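DspB (Aggregatibacter actinomycetemcomitans, PDB 1YHT) hydrolyses terminal beta-N-acetylhexosamine linkages as a family 20 glycoside hydrolase with a TIM barrel, releasing cells from biofilms, probably by cutting the matrix polysaccharide. Local coordinates at residues I39-I42 with S43-G47; S284-F287 with S288-A292; D339-I342 with Q343-T346. One frame throughout, in Å; residues are numbered along the deposited sequence.

Interaction 1 (I39-I42 with S43-G47); sequences IDTI and SLSGG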
loop_
_atom_site.group_PDB
_atom_site.type_symbol
_atom_site.label_atom_id
_atom_site.label_comp_id
_atom_site.label_asym_id
_atom_site.label_seq_id
_atom_site.Cartn_x
_atom_site.Cartn_y
_atom_site.Cartn_z
ATOM N N ILE A 39 -5.168 -4.970 -14.286
ATOM C CA ILE A 39 -4.424 -6.223 -14.412
ATOM C C ILE A 39 -3.951 -6.473 -15.889
ATOM O O ILE A 39 -2.833 -6.919 -16.132
ATOM C CB ILE A 39 -5.221 -7.406 -13.876
ATOM C CG1 ILE A 39 -5.201 -7.385 -12.340
ATOM C CG2 ILE A 39 -4.619 -8.747 -14.397
ATOM C CD1 ILE A 39 -6.308 -8.084 -11.723
ATOM N N ASP A 40 -4.813 -6.155 -16.849
ATOM C CA ASP A 40 -4.466 -6.311 -18.281
ATOM C C ASP A 40 -3.276 -5.444 -18.616
ATOM O O ASP A 40 -2.298 -5.921 -19.201
ATOM C CB ASP A 40 -5.636 -5.936 -19.145
ATOM C CG ASP A 40 -6.805 -6.907 -19.005
ATOM O OD1 ASP A 40 -6.615 -8.105 -18.723
ATOM O OD2 ASP A 40 -7.945 -6.450 -19.193
ATOM N N THR A 41 -3.306 -4.199 -18.189
ATOM C CA THR A 41 -2.180 -3.279 -18.430
ATOM C C THR A 41 -0.884 -3.794 -17.795
ATOM O O THR A 41 0.157 -3.812 -18.452
ATOM C CB THR A 41 -2.494 -1.868 -17.923
ATOM O OG1 THR A 41 -3.655 -1.421 -18.567
ATOM C CG2 THR A 41 -1.383 -0.871 -18.216
ATOM N N ILE A 42 -0.963 -4.245 -16.534
ATOM C CA ILE A 42 0.210 -4.726 -15.833
ATOM C C ILE A 42 0.804 -5.898 -16.648
ATOM O O ILE A 42 2.019 -5.953 -16.920
ATOM C CB ILE A 42 -0.109 -5.150 -14.358
ATOM C CG1 ILE A 42 -0.571 -3.936 -13.526
ATOM C CG2 ILE A 42 1.139 -5.741 -13.672
ATOM C CD1 ILE A 42 -1.331 -4.300 -12.283
ATOM N N SER A 43 -0.075 -6.830 -17.012
ATOM C CA SER A 43 0.303 -8.069 -17.669
ATOM C C SER A 43 0.900 -7.827 -19.042
ATOM O O SER A 43 1.977 -8.346 -19.353
ATOM C CB SER A 43 -0.924 -8.956 -17.826
ATOM O OG SER A 43 -0.579 -10.132 -18.528
ATOM N N LEU A 44 0.171 -7.064 -19.870
ATOM C CA LEU A 44 0.613 -6.742 -21.216
ATOM C C LEU A 44 1.871 -5.891 -21.254
ATOM O O LEU A 44 2.606 -5.915 -22.256
ATOM C CB LEU A 44 -0.489 -5.984 -21.964
ATOM C CG LEU A 44 -1.748 -6.834 -22.231
ATOM C CD1 LEU A 44 -2.919 -5.939 -22.623
ATOM C CD2 LEU A 44 -1.488 -7.913 -23.286
ATOM N N SER A 45 2.122 -5.109 -20.202
ATOM C CA SER A 45 3.354 -4.296 -20.169
ATOM C C SER A 45 4.562 -5.096 -19.670
ATOM O O SER A 45 5.685 -4.575 -19.680
ATOM C CB SER A 45 3.152 -3.086 -19.265
ATOM O OG SER A 45 2.025 -2.329 -19.690
ATOM N N GLY A 46 4.328 -6.323 -19.186
ATOM C CA GLY A 46 5.391 -7.189 -18.658
ATOM C C GLY A 46 5.612 -7.034 -17.155
ATOM O O GLY A 46 6.661 -7.430 -16.621
ATOM N N GLY A 47 4.632 -6.474 -16.458
ATOM C CA GLY A 47 4.691 -6.378 -14.984
ATOM C C GLY A 47 4.240 -7.652 -14.329
ATOM O O GLY A 47 3.788 -8.615 -15.020
#
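Ser45 turns its OG away from its own carbonyl carbon (chi1 -56°), and the hydroxyl therefore folds back along the helix toward Thr41, one turn earlier. OG donates to Thr41 O at 2.7 Å, while the backbone N of Ser45 reaches the same oxygen at 2.9 Å; the two donors approach from opposite faces of the carbonyl plane. A small hydroxyl residue suits this buried spot, since it can spend its polar group on a backbone carbonyl one turn back. With OG1 beside the backbone N (chi1 -58°), Thr41 has its methyl CG2 anti to that N, which brings the methyl alongside Ser45 OG at 4.0 Å. Beyond, Thr41 packs on Lys347 and Leu350 and Ser45 on Glu351 and Ile354, all of helix 339-358.

Helix 32-44 is the crossover helix of the beta-alpha-beta unit between strands 18-24 and 49-53, and here it finishes in a Schellman motif. Gly46 takes a positive phi of 91°, a conformation that glycine adopts readily. Its N bonds to Ser43 O at 3.1 Å, and Gly47 N reaches back to Ile42 O at 2.7 Å. Gly47, having no side chain, can pass close to Ile42, its carbonyl carbon 3.7 Å from Ile42 CG2. Ile42 itself packs on Leu50 and Ile109.

On the outer side, Leu44 lays CG over Asp40 O at 3.2 Å, the carbonyl that accepts its N at 2.8 Å, and the carboxylate of Asp40 turns to Tyr103 and Lys107.

Interaction 2 (S284-F287 with S288-A292); sequences SPTF and SQDAA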
loop_
_atom_site.group_PDB
_atom_site.type_symbol
_atom_site.label_atom_id
_atom_site.label_comp_id
_atom_site.label_asym_id
_atom_site.label_seq_id
_atom_site.Cartn_x
_atom_site.Cartn_y
_atom_site.Cartn_z
ATOM N N SER A 284 -10.598 17.790 -13.157
ATOM C CA SER A 284 -10.245 19.161 -13.479
ATOM C C SER A 284 -10.246 19.250 -14.980
ATOM O O SER A 284 -10.201 18.216 -15.661
ATOM C CB SER A 284 -8.847 19.538 -13.004
ATOM O OG SER A 284 -7.847 19.121 -13.927
ATOM N N PRO A 285 -10.279 20.496 -15.512
ATOM C CA PRO A 285 -10.138 20.696 -16.961
ATOM C C PRO A 285 -8.872 20.073 -17.575
ATOM O O PRO A 285 -8.878 19.783 -18.768
ATOM C CB PRO A 285 -10.077 22.227 -17.112
ATOM C CG PRO A 285 -10.754 22.767 -15.879
ATOM C CD PRO A 285 -10.455 21.768 -14.773
ATOM N N THR A 286 -7.797 19.892 -16.802
ATOM C CA THR A 286 -6.526 19.376 -17.394
ATOM C C THR A 286 -6.127 17.957 -16.932
ATOM O O THR A 286 -4.961 17.562 -17.071
ATOM C CB THR A 286 -5.323 20.297 -17.102
ATOM O OG1 THR A 286 -5.135 20.395 -15.685
ATOM C CG2 THR A 286 -5.525 21.700 -17.721
ATOM N N PHE A 287 -7.067 17.199 -16.379
ATOM C CA PHE A 287 -6.704 15.916 -15.742
ATOM C C PHE A 287 -6.084 14.962 -16.755
ATOM O O PHE A 287 -5.032 14.398 -16.548
ATOM C CB PHE A 287 -7.909 15.274 -15.064
ATOM C CG PHE A 287 -7.687 13.857 -14.712
ATOM C CD1 PHE A 287 -6.724 13.515 -13.778
ATOM C CD2 PHE A 287 -8.390 12.850 -15.357
ATOM C CE1 PHE A 287 -6.482 12.187 -13.462
ATOM C CE2 PHE A 287 -8.160 11.507 -15.038
ATOM C CZ PHE A 287 -7.224 11.175 -14.107
ATOM N N SER A 288 -6.760 14.819 -17.875
ATOM C CA SER A 288 -6.340 13.906 -18.909
ATOM C C SER A 288 -5.004 14.323 -19.588
ATOM O O SER A 288 -4.127 13.485 -19.836
ATOM C CB SER A 288 -7.515 13.740 -19.867
ATOM O OG SER A 288 -7.118 13.045 -21.016
ATOM N N GLN A 289 -4.802 15.624 -19.793
ATOM C CA GLN A 289 -3.538 16.170 -20.330
ATOM C C GLN A 289 -2.373 15.980 -19.379
ATOM O O GLN A 289 -1.288 15.572 -19.807
ATOM C CB GLN A 289 -3.646 17.681 -20.553
ATOM C CG GLN A 289 -4.631 18.148 -21.595
ATOM C CD GLN A 289 -5.048 19.612 -21.334
ATOM O OE1 GLN A 289 -4.183 20.513 -21.282
ATOM N NE2 GLN A 289 -6.353 19.850 -21.149
ATOM N N ASP A 290 -2.597 16.338 -18.114
ATOM C CA ASP A 290 -1.636 16.173 -17.005
ATOM C C ASP A 290 -1.187 14.699 -16.839
ATOM O O ASP A 290 0.005 14.402 -16.673
ATOM C CB ASP A 290 -2.246 16.660 -15.662
ATOM C CG ASP A 290 -2.478 18.204 -15.601
ATOM O OD1 ASP A 290 -2.018 18.920 -16.513
ATOM O OD2 ASP A 290 -3.145 18.661 -14.631
ATOM N N ALA A 291 -2.154 13.791 -16.864
ATOM C CA ALA A 291 -1.842 12.361 -16.765
ATOM C C ALA A 291 -0.981 11.926 -17.972
ATOM O O ALA A 291 0.020 11.218 -17.824
ATOM C CB ALA A 291 -3.121 11.528 -16.682
ATOM N N ALA A 292 -1.344 12.392 -19.157
ATOM C CA ALA A 292 -0.578 12.097 -20.366
ATOM C C ALA A 292 0.842 12.620 -20.231
ATOM O O ALA A 292 1.821 11.939 -20.548
ATOM C CB ALA A 292 -1.268 12.687 -21.578
HETATM O O HOH W 1 -9.260 16.540 -18.379
#
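The start of helix 287-301 is prepared by a type I beta turn, Ser284 to Phe287, whose closing bond, Phe287 N to Ser284 O at 3.4 Å, is weak, and Thr286 stands at the N-cap position. Its hydroxyl makes no capping bond to the backbone; instead OG1 donates to Asp290 OD2 at 2.8 Å, meeting that oxygen from above the carboxylate plane, 45° out of it. The threonine torsion places OG1 between its own N and carbonyl carbon (chi1 60°), which points it at the aspartate. One turn on, Asp290 sends its N to Thr286 O at 2.9 Å, so backbone and side chain join the same two residues. An acidic group here would also be expected to interact favourably with the helix dipole.

Pro285 fits the second position of the turn, where its fixed phi is already suitable. Ser284 OG accepts from Thr286 N at 3.0 Å, and a water takes up Ser288 N at 3.1 Å. The Phe287 ring packs on Pro281, Leu337 and helix 339-358, while Phe287 O receives Ala291 N at 3.0 Å. An ST turn superposed on a type I beta turn, running into a helix, is the motif formed here.

Interaction 3 (D339-I342 with Q343-T346); sequences DETI and QKNT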
loop_
_atom_site.group_PDB
_atom_site.type_symbol
_atom_site.label_atom_id
_atom_site.label_comp_id
_atom_site.label_asym_id
_atom_site.label_seq_id
_atom_site.Cartn_x
_atom_site.Cartn_y
_atom_site.Cartn_z
ATOM N N ASP A 339 -14.009 5.402 -11.724
ATOM C CA ASP A 339 -12.976 4.394 -11.732
ATOM C C ASP A 339 -12.438 4.161 -13.159
ATOM O O ASP A 339 -11.245 4.226 -13.394
ATOM C CB ASP A 339 -13.463 3.096 -11.000
ATOM C CG ASP A 339 -14.729 2.509 -11.555
ATOM O OD1 ASP A 339 -15.300 3.056 -12.526
ATOM O OD2 ASP A 339 -15.173 1.455 -10.991
ATOM N N GLU A 340 -13.326 3.952 -14.118
ATOM C CA GLU A 340 -12.894 3.736 -15.499
ATOM C C GLU A 340 -12.145 4.934 -16.106
ATOM O O GLU A 340 -11.193 4.748 -16.836
ATOM C CB GLU A 340 -14.094 3.300 -16.359
ATOM C CG GLU A 340 -13.788 3.170 -17.826
ATOM C CD GLU A 340 -12.748 2.108 -18.199
ATOM O OE1 GLU A 340 -12.274 1.309 -17.340
ATOM O OE2 GLU A 340 -12.394 2.079 -19.415
ATOM N N THR A 341 -12.528 6.164 -15.772
ATOM C CA THR A 341 -11.794 7.357 -16.265
ATOM C C THR A 341 -10.371 7.348 -15.711
ATOM O O THR A 341 -9.380 7.637 -16.433
ATOM C CB THR A 341 -12.500 8.630 -15.836
ATOM O OG1 THR A 341 -13.809 8.624 -16.377
ATOM C CG2 THR A 341 -11.778 9.912 -16.267
ATOM N N ILE A 342 -10.255 7.016 -14.430
ATOM C CA ILE A 342 -8.927 6.937 -13.808
ATOM C C ILE A 342 -8.056 5.884 -14.500
ATOM O O ILE A 342 -6.865 6.108 -14.836
ATOM C CB ILE A 342 -9.020 6.609 -12.309
ATOM C CG1 ILE A 342 -9.671 7.773 -11.563
ATOM C CG2 ILE A 342 -7.580 6.289 -11.749
ATOM C CD1 ILE A 342 -10.241 7.380 -10.211
ATOM N N GLN A 343 -8.627 4.702 -14.671
ATOM C CA GLN A 343 -7.911 3.629 -15.317
ATOM C C GLN A 343 -7.467 4.006 -16.741
ATOM O O GLN A 343 -6.295 3.825 -17.091
ATOM C CB GLN A 343 -8.787 2.394 -15.332
ATOM C CG GLN A 343 -8.110 1.113 -15.806
ATOM C CD GLN A 343 -8.171 0.908 -17.326
ATOM O OE1 GLN A 343 -9.179 1.155 -17.966
ATOM N NE2 GLN A 343 -7.072 0.468 -17.885
ATOM N N LYS A 344 -8.381 4.504 -17.565
ATOM C CA LYS A 344 -8.016 4.813 -18.958
ATOM C C LYS A 344 -6.946 5.897 -19.044
ATOM O O LYS A 344 -6.043 5.812 -19.866
ATOM C CB LYS A 344 -9.239 5.187 -19.802
ATOM C CG LYS A 344 -9.931 6.449 -19.372
ATOM C CD LYS A 344 -11.127 6.866 -20.357
ATOM C CE LYS A 344 -12.456 6.112 -20.110
ATOM N NZ LYS A 344 -13.474 6.822 -19.146
ATOM N N ASN A 345 -7.039 6.898 -18.169
ATOM C CA ASN A 345 -6.079 8.008 -18.199
ATOM C C ASN A 345 -4.701 7.715 -17.605
ATOM O O ASN A 345 -3.743 8.450 -17.900
ATOM C CB ASN A 345 -6.684 9.265 -17.612
ATOM C CG ASN A 345 -7.651 9.941 -18.589
ATOM O OD1 ASN A 345 -7.217 10.674 -19.485
ATOM N ND2 ASN A 345 -8.953 9.678 -18.433
ATOM N N THR A 346 -4.597 6.697 -16.751
ATOM C CA THR A 346 -3.297 6.362 -16.125
ATOM C C THR A 346 -2.574 5.239 -16.850
ATOM O O THR A 346 -1.470 4.875 -16.488
ATOM C CB THR A 346 -3.452 5.980 -14.614
ATOM O OG1 THR A 346 -4.445 4.967 -14.456
ATOM C CG2 THR A 346 -3.885 7.222 -13.808
#
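Two carbonyl oxygens, Thr341 O and Ile342 O, each receive a side-chain donor as well as a backbone one from the next turn. Asn345 ND2 gives Thr341 O a bond of 2.9 Å, with the oxygen only 7° out of the amide plane, while Asn345 N arrives from the opposite face of the carbonyl at 3.0 Å. Thr341 CG2 lies alongside, 3.6 Å from Asn345 ND2. Using ND2 this way leaves OD1 to accept from Ser288 OG on helix 287-301, a division of labour for which an amide is well suited. Thr346 OG1 donates to Ile342 O at 2.7 Å; its chi1 of 52° sets the hydroxyl between the backbone N and carbonyl carbon, back along the helix, beside a weak bond from its own N.

These residues form the opening turns of helix 339-358, which follows strand 324-329 of the barrel and packs against helices 32-44 and 287-301. At its first turn Asp339 OD1 accepts from Glu340 N at 2.7 Å, and OD2 from Ser31 N.

Among the charged chains, Lys344 curls back over the helix, bent at chi3 and chi4, and NZ makes a weak bond to Thr341 OG1 at 3.3 Å. It crosses Glu340 at about a right angle, but Glu340 OE2 stays 4.9 Å from Lys344 NZ, too far for a salt bridge.

Apolar packing falls to Ile342, which turns to Leu337 and Ile329, and to Thr341 CG2, facing Phe287.

How the interactions relate
The three contacts follow one another along the chain: interaction 1 ends helix 32-44, interaction 2 begins helix 287-301, and interaction 3 opens helix 339-358. All three helices belong to the outer layer of the TIM barrel, and interaction 3 touches both others. Its centre lies about 11 Å from that of interaction 2, where helices 287-301 and 339-358 meet through a hydrogen bond and an aromatic side chain, and about 15 Å from that of interaction 1, which it touches by packing alone. Interactions 1 and 2 do not touch, their centres about 23 Å apart. Helix 339-358 thus connects early and late parts of the chain, consistent with barrel closure between strands 18-24 and 324-329.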